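Long-range contact in carboxyvinyl-carboxyphosphonate phosphorylmutase (Bacillus anthracis, PDB 4IQD), which belongs to the phosphoenolpyruvate phosphomutase family of TIM-barrel proteins and carries bound pyruvic acid in several pockets: residues K10-R22 with V111-I123. Numbering follows the deposited sequence.
Sequences KQSTQEELANRFR and VEMVEAKVAAVQI
Q14 reaches across to V118 with its amide: NE2 donates to V118 O at 2.9 Å, an N-H...O angle of 154°, with the carbonyl oxygen lying close to the amide plane. CG stands anti to the backbone N (chi1 -173°), which sets it against K117 CA at 3.6 Å; the bend at chi2 (-87°) then turns NE2 toward V118 O. OE1 bonds to S159, so both polar atoms of this buried amide are engaged and its flip is fixed. K117 closes helix 103-115 in a Schellman motif before the chain enters strand 120-124, a helix-to-strand turn of the TIM barrel against which the N-terminal helix 14-26 packs. Bends at chi3 and chi4 turn the end of the K117 side chain toward Q11 and S12. Its ammonium meets Q11 OE1 at 2.8 Å, nearly in line with the C=O bond; a second bond, to S12 O, is so short that its length is doubtful. A119 CB packs against the helix, nearest to L17 O at 3.5 Å, with L17 CB and F21 CB at 4.1 and 4.0 Å. A120 CB sits over one face of the F21 ring, displaced toward CE2, in a CH-pi contact, while Y161 packs edge-to-face with the same ring.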
loop_
_atom_site.group_PDB
_atom_site.type_symbol
_atom_site.label_atom_id
_atom_site.label_comp_id
_atom_site.label_asym_id
_atom_site.label_seq_id
_atom_site.Cartn_x
_atom_site.Cartn_y
_atom_site.Cartn_z
ATOM N N LYS A 10 10.469 -17.453 12.922
ATOM C CA LYS A 10 9.671 -18.601 13.354
ATOM C C LYS A 10 8.260 -18.583 12.773
ATOM O O LYS A 10 7.278 -18.658 13.512
ATOM C CB LYS A 10 9.568 -18.650 14.882
ATOM C CG LYS A 10 10.880 -18.875 15.618
ATOM C CD LYS A 10 10.620 -19.258 17.072
ATOM C CE LYS A 10 9.644 -18.294 17.739
ATOM N NZ LYS A 10 9.274 -18.713 19.125
ATOM N N GLN A 11 8.158 -18.489 11.452
ATOM C CA GLN A 11 6.861 -18.484 10.785
ATOM C C GLN A 11 6.097 -19.788 11.016
ATOM O O GLN A 11 6.679 -20.800 11.406
ATOM C CB GLN A 11 7.042 -18.247 9.289
ATOM C CG GLN A 11 8.160 -19.074 8.677
ATOM C CD GLN A 11 8.076 -19.147 7.166
ATOM O OE1 GLN A 11 7.029 -19.472 6.606
ATOM N NE2 GLN A 11 9.182 -18.843 6.495
ATOM N N SER A 12 4.789 -19.754 10.778
ATOM C CA SER A 12 3.948 -20.940 10.898
ATOM C C SER A 12 3.733 -21.544 9.519
ATOM O O SER A 12 4.051 -20.915 8.512
ATOM C CB SER A 12 2.591 -20.578 11.508
ATOM O OG SER A 12 2.722 -20.054 12.817
ATOM N N THR A 13 3.200 -22.760 9.467
ATOM C CA THR A 13 2.799 -23.333 8.186
ATOM C C THR A 13 1.356 -22.942 7.884
ATOM O O THR A 13 0.628 -22.495 8.772
ATOM C CB THR A 13 2.982 -24.870 8.121
ATOM O OG1 THR A 13 2.831 -25.310 6.767
ATOM C CG2 THR A 13 1.968 -25.588 8.981
ATOM N N GLN A 14 0.956 -23.086 6.624
ATOM C CA GLN A 14 -0.397 -22.733 6.216
ATOM C C GLN A 14 -1.406 -23.558 6.994
ATOM O O GLN A 14 -2.420 -23.036 7.455
ATOM C CB GLN A 14 -0.590 -22.947 4.713
ATOM C CG GLN A 14 -1.931 -22.452 4.174
ATOM C CD GLN A 14 -3.038 -23.483 4.286
ATOM O OE1 GLN A 14 -2.797 -24.683 4.188
ATOM N NE2 GLN A 14 -4.262 -23.016 4.493
ATOM N N GLU A 15 -1.121 -24.846 7.149
ATOM C CA GLU A 15 -2.063 -25.729 7.814
ATOM C C GLU A 15 -2.181 -25.368 9.288
ATOM O O GLU A 15 -3.234 -25.542 9.894
ATOM C CB GLU A 15 -1.683 -27.200 7.623
ATOM C CG GLU A 15 -2.833 -28.157 7.919
ATOM C CD GLU A 15 -2.913 -29.316 6.939
ATOM O OE1 GLU A 15 -1.998 -29.458 6.100
ATOM O OE2 GLU A 15 -3.900 -30.083 7.007
ATOM N N GLU A 16 -1.101 -24.850 9.861
ATOM C CA GLU A 16 -1.144 -24.328 11.218
ATOM C C GLU A 16 -2.002 -23.076 11.246
ATOM O O GLU A 16 -2.774 -22.860 12.179
ATOM C CB GLU A 16 0.266 -24.013 11.725
ATOM C CG GLU A 16 0.983 -25.209 12.334
ATOM C CD GLU A 16 2.488 -25.031 12.377
ATOM O OE1 GLU A 16 2.995 -24.067 11.764
ATOM O OE2 GLU A 16 3.166 -25.858 13.021
ATOM N N LEU A 17 -1.869 -22.257 10.208
ATOM C CA LEU A 17 -2.584 -20.988 10.151
ATOM C C LEU A 17 -4.089 -21.168 9.972
ATOM O O LEU A 17 -4.883 -20.469 10.604
ATOM C CB LEU A 17 -2.000 -20.082 9.063
ATOM C CG LEU A 17 -0.735 -19.336 9.497
ATOM C CD1 LEU A 17 -0.229 -18.432 8.391
ATOM C CD2 LEU A 17 -0.995 -18.538 10.763
ATOM N N ALA A 18 -4.480 -22.108 9.122
ATOM C CA ALA A 18 -5.893 -22.390 8.905
ATOM C C ALA A 18 -6.535 -22.928 10.175
ATOM O O ALA A 18 -7.634 -22.520 10.548
ATOM C CB ALA A 18 -6.065 -23.374 7.773
ATOM N N ASN A 19 -5.843 -23.844 10.841
ATOM C CA ASN A 19 -6.361 -24.439 12.062
ATOM C C ASN A 19 -6.436 -23.422 13.188
ATOM O O ASN A 19 -7.364 -23.447 13.992
ATOM C CB ASN A 19 -5.513 -25.638 12.480
ATOM C CG ASN A 19 -5.526 -26.745 11.448
ATOM O OD1 ASN A 19 -6.538 -26.985 10.792
ATOM N ND2 ASN A 19 -4.397 -27.423 11.295
ATOM N N ARG A 20 -5.456 -22.525 13.238
ATOM C CA ARG A 20 -5.445 -21.465 14.236
ATOM C C ARG A 20 -6.646 -20.570 14.005
ATOM O O ARG A 20 -7.330 -20.177 14.944
ATOM C CB ARG A 20 -4.161 -20.640 14.149
ATOM C CG ARG A 20 -4.034 -19.588 15.243
ATOM C CD ARG A 20 -2.985 -18.528 14.914
ATOM N NE ARG A 20 -1.620 -19.050 14.861
ATOM C CZ ARG A 20 -0.545 -18.312 14.593
ATOM N NH1 ARG A 20 -0.670 -17.014 14.351
ATOM N NH2 ARG A 20 0.656 -18.873 14.564
ATOM N N PHE A 21 -6.896 -20.261 12.737
ATOM C CA PHE A 21 -8.046 -19.466 12.333
ATOM C C PHE A 21 -9.343 -20.132 12.765
ATOM O O PHE A 21 -10.221 -19.490 13.345
ATOM C CB PHE A 21 -8.043 -19.274 10.816
ATOM C CG PHE A 21 -9.129 -18.370 10.317
ATOM C CD1 PHE A 21 -8.944 -16.999 10.288
ATOM C CD2 PHE A 21 -10.334 -18.889 9.870
ATOM C CE1 PHE A 21 -9.940 -16.163 9.827
ATOM C CE2 PHE A 21 -11.333 -18.057 9.409
ATOM C CZ PHE A 21 -11.138 -16.692 9.387
ATOM N N ARG A 22 -9.460 -21.424 12.470
ATOM C CA ARG A 22 -10.633 -22.194 12.857
ATOM C C ARG A 22 -10.845 -22.122 14.360
ATOM O O ARG A 22 -11.957 -21.890 14.828
ATOM C CB ARG A 22 -10.493 -23.653 12.429
ATOM C CG ARG A 22 -11.614 -24.539 12.948
ATOM C CD ARG A 22 -11.422 -25.991 12.551
ATOM N NE ARG A 22 -11.364 -26.171 11.104
ATOM C CZ ARG A 22 -12.431 -26.232 10.315
ATOM N NH1 ARG A 22 -13.649 -26.117 10.827
ATOM N NH2 ARG A 22 -12.281 -26.402 9.010
ATOM N N VAL A 111 -4.921 -22.941 -4.887
ATOM C CA VAL A 111 -3.532 -23.352 -4.733
ATOM C C VAL A 111 -2.653 -22.155 -4.417
ATOM O O VAL A 111 -1.800 -22.217 -3.534
ATOM C CB VAL A 111 -2.991 -24.019 -6.002
ATOM C CG1 VAL A 111 -1.570 -24.503 -5.776
ATOM C CG2 VAL A 111 -3.881 -25.169 -6.413
ATOM N N GLU A 112 -2.867 -21.067 -5.148
ATOM C CA GLU A 112 -2.080 -19.853 -4.971
ATOM C C GLU A 112 -2.221 -19.289 -3.566
ATOM O O GLU A 112 -1.268 -18.755 -3.006
ATOM C CB GLU A 112 -2.486 -18.794 -5.994
ATOM C CG GLU A 112 -2.119 -19.129 -7.426
ATOM C CD GLU A 112 -2.623 -18.087 -8.404
ATOM O OE1 GLU A 112 -3.665 -17.463 -8.116
ATOM O OE2 GLU A 112 -1.974 -17.887 -9.452
HETATM N N MSE A 113 -3.415 -19.407 -2.995
HETATM C CA MSE A 113 -3.652 -18.917 -1.643
HETATM C C MSE A 113 -2.973 -19.807 -0.601
HETATM O O MSE A 113 -2.450 -19.319 0.396
HETATM C CB MSE A 113 -5.152 -18.796 -1.364
HETATM C CG MSE A 113 -5.871 -17.807 -2.281
HETATM SE SE MSE A 113 -5.176 -15.979 -2.191
HETATM C CE MSE A 113 -5.888 -15.298 -3.869
ATOM N N VAL A 114 -2.977 -21.114 -0.838
ATOM C CA VAL A 114 -2.297 -22.044 0.053
ATOM C C VAL A 114 -0.800 -21.796 -0.014
ATOM O O VAL A 114 -0.103 -21.826 1.003
ATOM C CB VAL A 114 -2.611 -23.507 -0.309
ATOM C CG1 VAL A 114 -1.642 -24.454 0.378
ATOM C CG2 VAL A 114 -4.049 -23.847 0.061
ATOM N N GLU A 115 -0.311 -21.532 -1.220
ATOM C CA GLU A 115 1.088 -21.182 -1.414
ATOM C C GLU A 115 1.449 -19.917 -0.646
ATOM O O GLU A 115 2.535 -19.816 -0.079
ATOM C CB GLU A 115 1.397 -21.006 -2.898
ATOM C CG GLU A 115 1.386 -22.304 -3.678
ATOM C CD GLU A 115 1.883 -22.127 -5.094
ATOM O OE1 GLU A 115 1.797 -20.997 -5.613
ATOM O OE2 GLU A 115 2.368 -23.114 -5.683
ATOM N N ALA A 116 0.525 -18.962 -0.611
ATOM C CA ALA A 116 0.748 -17.715 0.114
ATOM C C ALA A 116 0.553 -17.897 1.617
ATOM O O ALA A 116 0.687 -16.944 2.383
ATOM C CB ALA A 116 -0.171 -16.623 -0.412
ATOM N N LYS A 117 0.243 -19.128 2.019
ATOM C CA LYS A 117 -0.045 -19.475 3.412
ATOM C C LYS A 117 -1.290 -18.760 3.924
ATOM O O LYS A 117 -1.396 -18.447 5.108
ATOM C CB LYS A 117 1.159 -19.205 4.321
ATOM C CG LYS A 117 2.427 -19.916 3.882
ATOM C CD LYS A 117 3.668 -19.138 4.294
ATOM C CE LYS A 117 3.942 -19.265 5.779
ATOM N NZ LYS A 117 4.515 -20.599 6.122
ATOM N N VAL A 118 -2.228 -18.501 3.020
ATOM C CA VAL A 118 -3.509 -17.932 3.402
ATOM C C VAL A 118 -4.263 -18.952 4.247
ATOM O O VAL A 118 -4.279 -20.139 3.927
ATOM C CB VAL A 118 -4.343 -17.554 2.164
ATOM C CG1 VAL A 118 -5.724 -17.113 2.565
ATOM C CG2 VAL A 118 -3.647 -16.458 1.378
ATOM N N ALA A 119 -4.870 -18.485 5.334
ATOM C CA ALA A 119 -5.597 -19.365 6.243
ATOM C C ALA A 119 -7.021 -19.671 5.777
ATOM O O ALA A 119 -7.521 -20.770 6.002
ATOM C CB ALA A 119 -5.617 -18.775 7.641
ATOM N N ALA A 120 -7.664 -18.698 5.134
ATOM C CA ALA A 120 -9.060 -18.836 4.713
ATOM C C ALA A 120 -9.386 -17.958 3.510
ATOM O O ALA A 120 -8.728 -16.950 3.273
ATOM C CB ALA A 120 -9.993 -18.501 5.865
ATOM N N VAL A 121 -10.411 -18.346 2.756
ATOM C CA VAL A 121 -10.854 -17.564 1.607
ATOM C C VAL A 121 -12.360 -17.353 1.615
ATOM O O VAL A 121 -13.117 -18.213 2.066
ATOM C CB VAL A 121 -10.458 -18.224 0.270
ATOM C CG1 VAL A 121 -8.954 -18.119 0.045
ATOM C CG2 VAL A 121 -10.925 -19.677 0.225
ATOM N N GLN A 122 -12.780 -16.199 1.108
ATOM C CA GLN A 122 -14.192 -15.866 1.004
ATOM C C GLN A 122 -14.622 -15.845 -0.449
ATOM O O GLN A 122 -14.117 -15.056 -1.243
ATOM C CB GLN A 122 -14.475 -14.507 1.630
ATOM C CG GLN A 122 -15.843 -13.955 1.279
ATOM C CD GLN A 122 -15.934 -12.457 1.475
ATOM O OE1 GLN A 122 -15.569 -11.932 2.525
ATOM N NE2 GLN A 122 -16.418 -11.758 0.456
ATOM N N ILE A 123 -15.568 -16.713 -0.785
ATOM C CA ILE A 123 -16.074 -16.808 -2.144
ATOM C C ILE A 123 -17.571 -16.511 -2.135
ATOM O O ILE A 123 -18.268 -16.844 -1.178
ATOM C CB ILE A 123 -15.782 -18.201 -2.747
ATOM C CG1 ILE A 123 -16.119 -18.242 -4.236
ATOM C CG2 ILE A 123 -16.530 -19.291 -2.000
ATOM C CD1 ILE A 123 -15.893 -19.600 -4.852
#